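Local atomic coordinates of interferon-activable protein 202 (Mus musculus, PDB entry 4L5R), a protein that binds double-stranded DNA non-specifically through its first HIN-200 domain and damps inflammation by preventing activation of the AIM2 inflammasome. Residues Met56-Lys59 against Glu60-Thr63; Phe74-Gly78 against Ile79-Asn83; Asn102-Arg105 against Ser106-Thr110. All coordinates share one frame; numbering follows the deposited sequence.

In the fold
This chain is the first HIN-200 domain, two OB-fold subdomains joined by a linker. Contact 1 is a short helical turn between strands 48-53 and 67-76, and contact 2 is the hairpin that comes next. Their centres lie about 17 Å apart, yet they touch: L58 CD1 packs on I82 CG2 at 3.5 Å. Contact 3, on linker helix 101-108, stands apart, its nearest atoms about 11 Å from each of the others. The nearest atom of contact 2 is about 7 Å from the bound DNA, that of contact 1 about 14 Å and that of contact 3 about 18 Å. The bound sodium ion lies about 7 Å from the side chain of N83 and about 10 Å from that of L58.

Contact 1. Residues Met56-Lys59 against Glu60-Thr63; sequences MDLK and EKFT
L58 holds the turn that follows it through its carbonyl oxygen. K61 N donates to L58 O at 2.8 Å, arriving well above the carbonyl plane, and F62 N adds a weak bond to the same oxygen. A further bond from F62 N goes to K59 O, also from above its plane. With K59 N bonded to M56 O, the spacing is mostly three residues, as in a 3-10 helix, and the coil is wound tightly. F62 itself is the centre of an inverse gamma turn. L58 O, already taken up by the backbone bonds, also lies at the edge of the F62 ring, near its plane.

Two waters extend this backbone network. One receives a bond from E60 N at 2.9 Å and donates to M56 O. The other donates to K59 O and to F62 O, the latter at 2.6 Å, and accepts from K59 NZ. The lysine reaches it because its chain, with CG anti to the backbone N (chi1 178°), folds at chi2; NZ is also hydrogen-bonded to T25 O, and the ammonium group makes a cation-pi contact with F38.

Apolar contacts are fewer. F62 CE1 meets L58 CB at 4.2 Å. The CD2 branch of L58 touches K61 CD, in the aliphatic part of the lysine, at 4.0 Å.

L58 and F62 face the barrel: both pack on V53 of strand 48-53 and I82 of strand 79-82. F62 goes on to V21, A40 and V42, and meets F38 edge-to-face, plugging the turn onto strands 17-30 and 35-43.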
loop_
_atom_site.group_PDB
_atom_site.type_symbol
_atom_site.label_atom_id
_atom_site.label_comp_id
_atom_site.label_asym_id
_atom_site.label_seq_id
_atom_site.Cartn_x
_atom_site.Cartn_y
_atom_site.Cartn_z
ATOM N N MET A 56 -14.461 -6.508 1.932
ATOM C CA MET A 56 -14.062 -7.709 1.182
ATOM C C MET A 56 -14.953 -8.006 -0.027
ATOM O O MET A 56 -14.526 -8.685 -0.967
ATOM C CB MET A 56 -13.992 -8.947 2.097
ATOM C CG MET A 56 -12.894 -8.894 3.127
ATOM S SD MET A 56 -11.276 -8.571 2.381
ATOM C CE MET A 56 -11.129 -6.805 2.603
ATOM N N ASP A 57 -16.187 -7.501 -0.002
ATOM C CA ASP A 57 -17.081 -7.597 -1.149
ATOM C C ASP A 57 -16.488 -6.971 -2.409
ATOM O O ASP A 57 -16.935 -7.249 -3.514
ATOM C CB ASP A 57 -18.418 -6.924 -0.839
ATOM C CG ASP A 57 -19.250 -7.709 0.160
ATOM O OD1 ASP A 57 -18.949 -8.904 0.384
ATOM O OD2 ASP A 57 -20.202 -7.127 0.717
ATOM N N LEU A 58 -15.469 -6.138 -2.250
ATOM C CA LEU A 58 -14.883 -5.461 -3.397
ATOM C C LEU A 58 -13.721 -6.225 -4.014
ATOM O O LEU A 58 -13.217 -5.844 -5.070
ATOM C CB LEU A 58 -14.409 -4.069 -2.994
ATOM C CG LEU A 58 -15.471 -3.179 -2.347
ATOM C CD1 LEU A 58 -14.825 -1.857 -1.939
ATOM C CD2 LEU A 58 -16.659 -2.944 -3.303
ATOM N N LYS A 59 -13.278 -7.294 -3.362
ATOM C CA LYS A 59 -12.085 -7.993 -3.831
ATOM C C LYS A 59 -12.292 -8.441 -5.278
ATOM O O LYS A 59 -11.412 -8.279 -6.123
ATOM C CB LYS A 59 -11.712 -9.158 -2.892
ATOM C CG LYS A 59 -10.492 -9.990 -3.311
ATOM C CD LYS A 59 -9.227 -9.156 -3.537
ATOM C CE LYS A 59 -8.092 -10.053 -4.046
ATOM N NZ LYS A 59 -6.926 -9.325 -4.626
ATOM N N GLU A 60 -13.482 -8.951 -5.581
ATOM C CA GLU A 60 -13.777 -9.418 -6.933
ATOM C C GLU A 60 -13.808 -8.287 -7.966
ATOM O O GLU A 60 -13.603 -8.523 -9.155
ATOM C CB GLU A 60 -15.097 -10.214 -6.952
ATOM C CG GLU A 60 -16.310 -9.377 -6.589
ATOM C CD GLU A 60 -17.564 -10.216 -6.379
ATOM O OE1 GLU A 60 -17.546 -11.416 -6.733
ATOM O OE2 GLU A 60 -18.561 -9.675 -5.852
ATOM N N LYS A 61 -14.025 -7.058 -7.506
ATOM C CA LYS A 61 -14.079 -5.905 -8.393
ATOM C C LYS A 61 -12.698 -5.330 -8.712
ATOM O O LYS A 61 -12.517 -4.656 -9.723
ATOM C CB LYS A 61 -14.965 -4.806 -7.800
ATOM C CG LYS A 61 -16.469 -5.113 -7.900
ATOM C CD LYS A 61 -17.310 -4.114 -7.122
ATOM C CE LYS A 61 -18.800 -4.454 -7.211
ATOM N NZ LYS A 61 -19.372 -4.113 -8.553
ATOM N N PHE A 62 -11.722 -5.594 -7.854
ATOM C CA PHE A 62 -10.385 -5.051 -8.082
ATOM C C PHE A 62 -9.544 -5.967 -8.963
ATOM O O PHE A 62 -8.555 -6.554 -8.522
ATOM C CB PHE A 62 -9.695 -4.717 -6.760
ATOM C CG PHE A 62 -10.036 -3.349 -6.247
ATOM C CD1 PHE A 62 -11.275 -3.096 -5.683
ATOM C CD2 PHE A 62 -9.125 -2.307 -6.359
ATOM C CE1 PHE A 62 -11.602 -1.819 -5.231
ATOM C CE2 PHE A 62 -9.438 -1.036 -5.901
ATOM C CZ PHE A 62 -10.677 -0.787 -5.343
ATOM N N THR A 63 -9.962 -6.070 -10.219
ATOM C CA THR A 63 -9.336 -6.945 -11.202
ATOM C C THR A 63 -8.381 -6.161 -12.093
ATOM O O THR A 63 -8.725 -5.083 -12.595
ATOM C CB THR A 63 -10.412 -7.598 -12.100
ATOM O OG1 THR A 63 -11.305 -8.376 -11.287
ATOM C CG2 THR A 63 -9.767 -8.493 -13.153
HETATM O O HOH W 1 -15.108 -10.104 -3.470
HETATM O O HOH W 2 -8.638 -8.225 -6.564
#

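Contact 2. Residues Phe74-Gly78 against Ile79-Asn83; sequences FNSSG and ILEIN
F74, I79 and E81 carry most of this contact, and all three point to the same face of the two antiparallel strands. F74 and E81 form a hydrogen-bonded pair: F74 N donates to E81 O at 2.9 Å, nearly in line with the carbonyl, and E81 N returns a bond to F74 O at 2.8 Å, this time from above the carbonyl plane. The phenyl ring turns its edge to the partner strand, with E81 O near the ring plane. Farther out along that edge, F74 CE1 meets N83 OD1 at 4.0 Å, the amide standing almost perpendicular to the ring (88°). N83 is fixed from elsewhere, its ND2 by K4 O and P2 O and its OD1 by T85 N.

E81 sends an extended chain past S76. Its OE2 lies 3.6 Å from S76 CB, a van der Waals contact, and takes its hydrogen bond from S7 OG instead.

I79 closes the hairpin. It pairs with S76 through a very straight bond from S76 N to I79 O, 2.7 Å long, and another from I79 N to S76 O. Its CB sits 3.5 Å from S76 O, and with CG1 beside the backbone N (chi1 -50°) that branch stays near the same oxygen. On the other face of the sheet, L80 CD1 touches N75 ND2, while N75 OD1 accepts from G78 N at 2.8 Å in an Asx motif. At the backbone angles of G78 any side chain would collide with the carbonyl oxygen of S77, reason enough for a glycine.

This is a two-residue beta hairpin with a type I' turn from S76 to I79, joining strands 67-76 and 79-82 in the first OB-fold barrel of the HIN-200 domain.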
loop_
_atom_site.group_PDB
_atom_site.type_symbol
_atom_site.label_atom_id
_atom_site.label_comp_id
_atom_site.label_asym_id
_atom_site.label_seq_id
_atom_site.Cartn_x
_atom_site.Cartn_y
_atom_site.Cartn_z
ATOM N N PHE A 74 -12.540 7.689 0.859
ATOM C CA PHE A 74 -11.800 8.652 1.655
ATOM C C PHE A 74 -10.399 8.827 1.105
ATOM O O PHE A 74 -9.859 7.946 0.427
ATOM C CB PHE A 74 -11.709 8.198 3.118
ATOM C CG PHE A 74 -13.027 8.191 3.834
ATOM C CD1 PHE A 74 -13.901 7.123 3.696
ATOM C CD2 PHE A 74 -13.395 9.253 4.651
ATOM C CE1 PHE A 74 -15.124 7.114 4.355
ATOM C CE2 PHE A 74 -14.616 9.251 5.315
ATOM C CZ PHE A 74 -15.480 8.181 5.168
ATOM N N ASN A 75 -9.809 9.969 1.416
ATOM C CA ASN A 75 -8.469 10.271 0.974
ATOM C C ASN A 75 -7.643 10.596 2.198
ATOM O O ASN A 75 -7.924 11.565 2.910
ATOM C CB ASN A 75 -8.472 11.439 -0.015
ATOM C CG ASN A 75 -7.085 11.743 -0.556
ATOM O OD1 ASN A 75 -6.101 11.762 0.190
ATOM N ND2 ASN A 75 -6.994 11.953 -1.864
ATOM N N SER A 76 -6.644 9.766 2.455
ATOM C CA SER A 76 -5.809 9.921 3.636
ATOM C C SER A 76 -4.384 10.258 3.214
ATOM O O SER A 76 -3.600 9.382 2.853
ATOM C CB SER A 76 -5.848 8.657 4.498
ATOM O OG SER A 76 -4.997 8.788 5.626
ATOM N N SER A 77 -4.074 11.549 3.226
ATOM C CA SER A 77 -2.783 12.040 2.755
ATOM C C SER A 77 -2.364 11.414 1.422
ATOM O O SER A 77 -1.210 11.023 1.244
ATOM C CB SER A 77 -1.707 11.804 3.820
ATOM O OG SER A 77 -2.097 12.366 5.062
ATOM N N GLY A 78 -3.304 11.318 0.487
ATOM C CA GLY A 78 -3.006 10.808 -0.838
ATOM C C GLY A 78 -3.250 9.322 -1.041
ATOM O O GLY A 78 -3.170 8.826 -2.170
ATOM N N ILE A 79 -3.501 8.595 0.048
ATOM C CA ILE A 79 -3.844 7.186 -0.054
ATOM C C ILE A 79 -5.373 7.111 -0.056
ATOM O O ILE A 79 -6.023 7.707 0.791
ATOM C CB ILE A 79 -3.334 6.354 1.160
ATOM C CG1 ILE A 79 -1.851 6.624 1.454
ATOM C CG2 ILE A 79 -3.606 4.856 0.930
ATOM C CD1 ILE A 79 -0.893 5.881 0.579
ATOM N N LEU A 80 -5.940 6.395 -1.010
ATOM C CA LEU A 80 -7.386 6.236 -1.060
ATOM C C LEU A 80 -7.780 5.101 -0.115
ATOM O O LEU A 80 -7.152 4.043 -0.125
ATOM C CB LEU A 80 -7.817 5.894 -2.477
ATOM C CG LEU A 80 -8.022 7.049 -3.456
ATOM C CD1 LEU A 80 -7.248 8.289 -3.070
ATOM C CD2 LEU A 80 -7.723 6.605 -4.882
ATOM N N GLU A 81 -8.801 5.336 0.705
ATOM C CA GLU A 81 -9.295 4.313 1.634
ATOM C C GLU A 81 -10.766 4.084 1.359
ATOM O O GLU A 81 -11.545 5.036 1.216
ATOM C CB GLU A 81 -9.070 4.745 3.076
ATOM C CG GLU A 81 -7.558 4.883 3.420
ATOM C CD GLU A 81 -7.275 5.154 4.889
ATOM O OE1 GLU A 81 -8.230 5.392 5.657
ATOM O OE2 GLU A 81 -6.080 5.116 5.275
ATOM N N ILE A 82 -11.147 2.817 1.271
ATOM C CA ILE A 82 -12.481 2.469 0.831
ATOM C C ILE A 82 -13.087 1.480 1.815
ATOM O O ILE A 82 -12.563 0.383 1.992
ATOM C CB ILE A 82 -12.454 1.858 -0.574
ATOM C CG1 ILE A 82 -11.816 2.855 -1.568
ATOM C CG2 ILE A 82 -13.897 1.414 -0.997
ATOM C CD1 ILE A 82 -11.513 2.274 -2.920
ATOM N N ASN A 83 -14.180 1.878 2.459
ATOM C CA ASN A 83 -14.921 0.957 3.311
ATOM C C ASN A 83 -16.327 0.714 2.780
ATOM O O ASN A 83 -16.617 0.998 1.620
ATOM C CB ASN A 83 -14.935 1.406 4.780
ATOM C CG ASN A 83 -15.642 2.729 4.995
ATOM O OD1 ASN A 83 -16.238 3.300 4.077
ATOM N ND2 ASN A 83 -15.601 3.213 6.231
#

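Contact 3. Residues Asn102-Arg105 against Ser106-Thr110; sequences NIIR and SAKET
R105 and E109 run side by side, with R105 CG 4.0 Å from E109 OE2. The guanidinium and carboxylate planes are turned 56° apart and the charged atoms do not meet, R105 NE being 6.0 Å from E109 OE2, so any attraction is probably weak. A third flat group, the N102 carbonyl, is approached from opposite faces of its plane: S106 N comes to N102 O from one at 2.9 Å, and S106 OG from the other at 3.1 Å. Both pairs belong to helix 101-108 and its C-terminal exit, a short alpha helix in the linker between the two OB-fold subdomains.

The hydroxyl can double the backbone bond because OG sits beside its own backbone N (chi1 -70°), turned back along the helix. An alanine here removes OG, and N102 O, left with S106 N on one face, would probably be held less firmly.

A107 N continues the alpha pattern to I103 O. Beyond it the coil tightens, as K108 N bonds to R105 O at 3.0 Å and has just a weak bond to I104 O. A107 faces the first barrel, packing on L22, T41 and Y48, and A107 O accepts from R50 NH1. I104 packs on M20 and L22 of strand 17-30, and its CG2 branch meets K108 CE at 3.9 Å, the two side chains pointing the same way.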
loop_
_atom_site.group_PDB
_atom_site.type_symbol
_atom_site.label_atom_id
_atom_site.label_comp_id
_atom_site.label_asym_id
_atom_site.label_seq_id
_atom_site.Cartn_x
_atom_site.Cartn_y
_atom_site.Cartn_z
ATOM N N ASN A 102 3.758 6.643 -18.713
ATOM C CA ASN A 102 4.582 7.164 -17.631
ATOM C C ASN A 102 3.924 7.004 -16.263
ATOM O O ASN A 102 4.614 6.879 -15.250
ATOM C CB ASN A 102 4.913 8.632 -17.878
ATOM C CG ASN A 102 3.692 9.516 -17.807
ATOM O OD1 ASN A 102 2.808 9.444 -18.663
ATOM N ND2 ASN A 102 3.630 10.359 -16.782
ATOM N N ILE A 103 2.592 7.024 -16.240
ATOM C CA ILE A 103 1.835 6.766 -15.016
ATOM C C ILE A 103 1.946 5.302 -14.630
ATOM O O ILE A 103 2.157 4.971 -13.459
ATOM C CB ILE A 103 0.344 7.092 -15.182
ATOM C CG1 ILE A 103 0.156 8.538 -15.655
ATOM C CG2 ILE A 103 -0.421 6.808 -13.879
ATOM C CD1 ILE A 103 0.730 9.570 -14.712
ATOM N N ILE A 104 1.795 4.419 -15.611
ATOM C CA ILE A 104 1.936 2.990 -15.348
ATOM C C ILE A 104 3.343 2.718 -14.819
ATOM O O ILE A 104 3.542 1.926 -13.888
ATOM C CB ILE A 104 1.730 2.165 -16.619
ATOM C CG1 ILE A 104 0.343 2.425 -17.204
ATOM C CG2 ILE A 104 1.909 0.677 -16.321
ATOM C CD1 ILE A 104 -0.780 1.855 -16.368
ATOM N N ARG A 105 4.316 3.397 -15.414
ATOM C CA ARG A 105 5.707 3.213 -15.046
ATOM C C ARG A 105 5.923 3.668 -13.613
ATOM O O ARG A 105 6.442 2.916 -12.791
ATOM C CB ARG A 105 6.609 3.990 -16.005
ATOM C CG ARG A 105 7.811 3.211 -16.504
ATOM C CD ARG A 105 8.421 3.859 -17.745
ATOM N NE ARG A 105 7.737 3.447 -18.971
ATOM C CZ ARG A 105 7.308 4.278 -19.917
ATOM N NH1 ARG A 105 7.481 5.589 -19.794
ATOM N NH2 ARG A 105 6.701 3.797 -20.995
ATOM N N SER A 106 5.520 4.901 -13.312
ATOM C CA SER A 106 5.663 5.423 -11.955
ATOM C C SER A 106 5.059 4.495 -10.915
ATOM O O SER A 106 5.669 4.227 -9.881
ATOM C CB SER A 106 5.025 6.800 -11.821
ATOM O OG SER A 106 5.769 7.766 -12.539
ATOM N N ALA A 107 3.844 4.032 -11.178
ATOM C CA ALA A 107 3.132 3.211 -10.203
ATOM C C ALA A 107 3.884 1.922 -9.873
ATOM O O ALA A 107 3.639 1.302 -8.829
ATOM C CB ALA A 107 1.707 2.899 -10.705
ATOM N N LYS A 108 4.784 1.509 -10.762
ATOM C CA LYS A 108 5.485 0.234 -10.607
ATOM C C LYS A 108 6.897 0.411 -10.085
ATOM O O LYS A 108 7.543 -0.558 -9.694
ATOM C CB LYS A 108 5.536 -0.519 -11.944
ATOM C CG LYS A 108 4.157 -0.922 -12.459
ATOM C CD LYS A 108 4.228 -2.038 -13.495
ATOM C CE LYS A 108 4.762 -1.549 -14.828
ATOM N NZ LYS A 108 4.588 -2.585 -15.888
ATOM N N GLU A 109 7.385 1.647 -10.097
ATOM C CA GLU A 109 8.762 1.888 -9.710
ATOM C C GLU A 109 8.939 2.004 -8.197
ATOM O O GLU A 109 8.010 2.338 -7.467
ATOM C CB GLU A 109 9.309 3.126 -10.431
ATOM C CG GLU A 109 9.630 2.847 -11.894
ATOM C CD GLU A 109 10.059 4.085 -12.651
ATOM O OE1 GLU A 109 9.809 5.206 -12.152
ATOM O OE2 GLU A 109 10.646 3.932 -13.746
ATOM N N THR A 110 10.139 1.699 -7.724
ATOM C CA THR A 110 10.443 1.890 -6.324
ATOM C C THR A 110 11.437 3.030 -6.177
ATOM O O THR A 110 12.417 3.101 -6.908
ATOM C CB THR A 110 11.023 0.609 -5.700
ATOM O OG1 THR A 110 10.018 -0.412 -5.708
ATOM C CG2 THR A 110 11.461 0.878 -4.274
#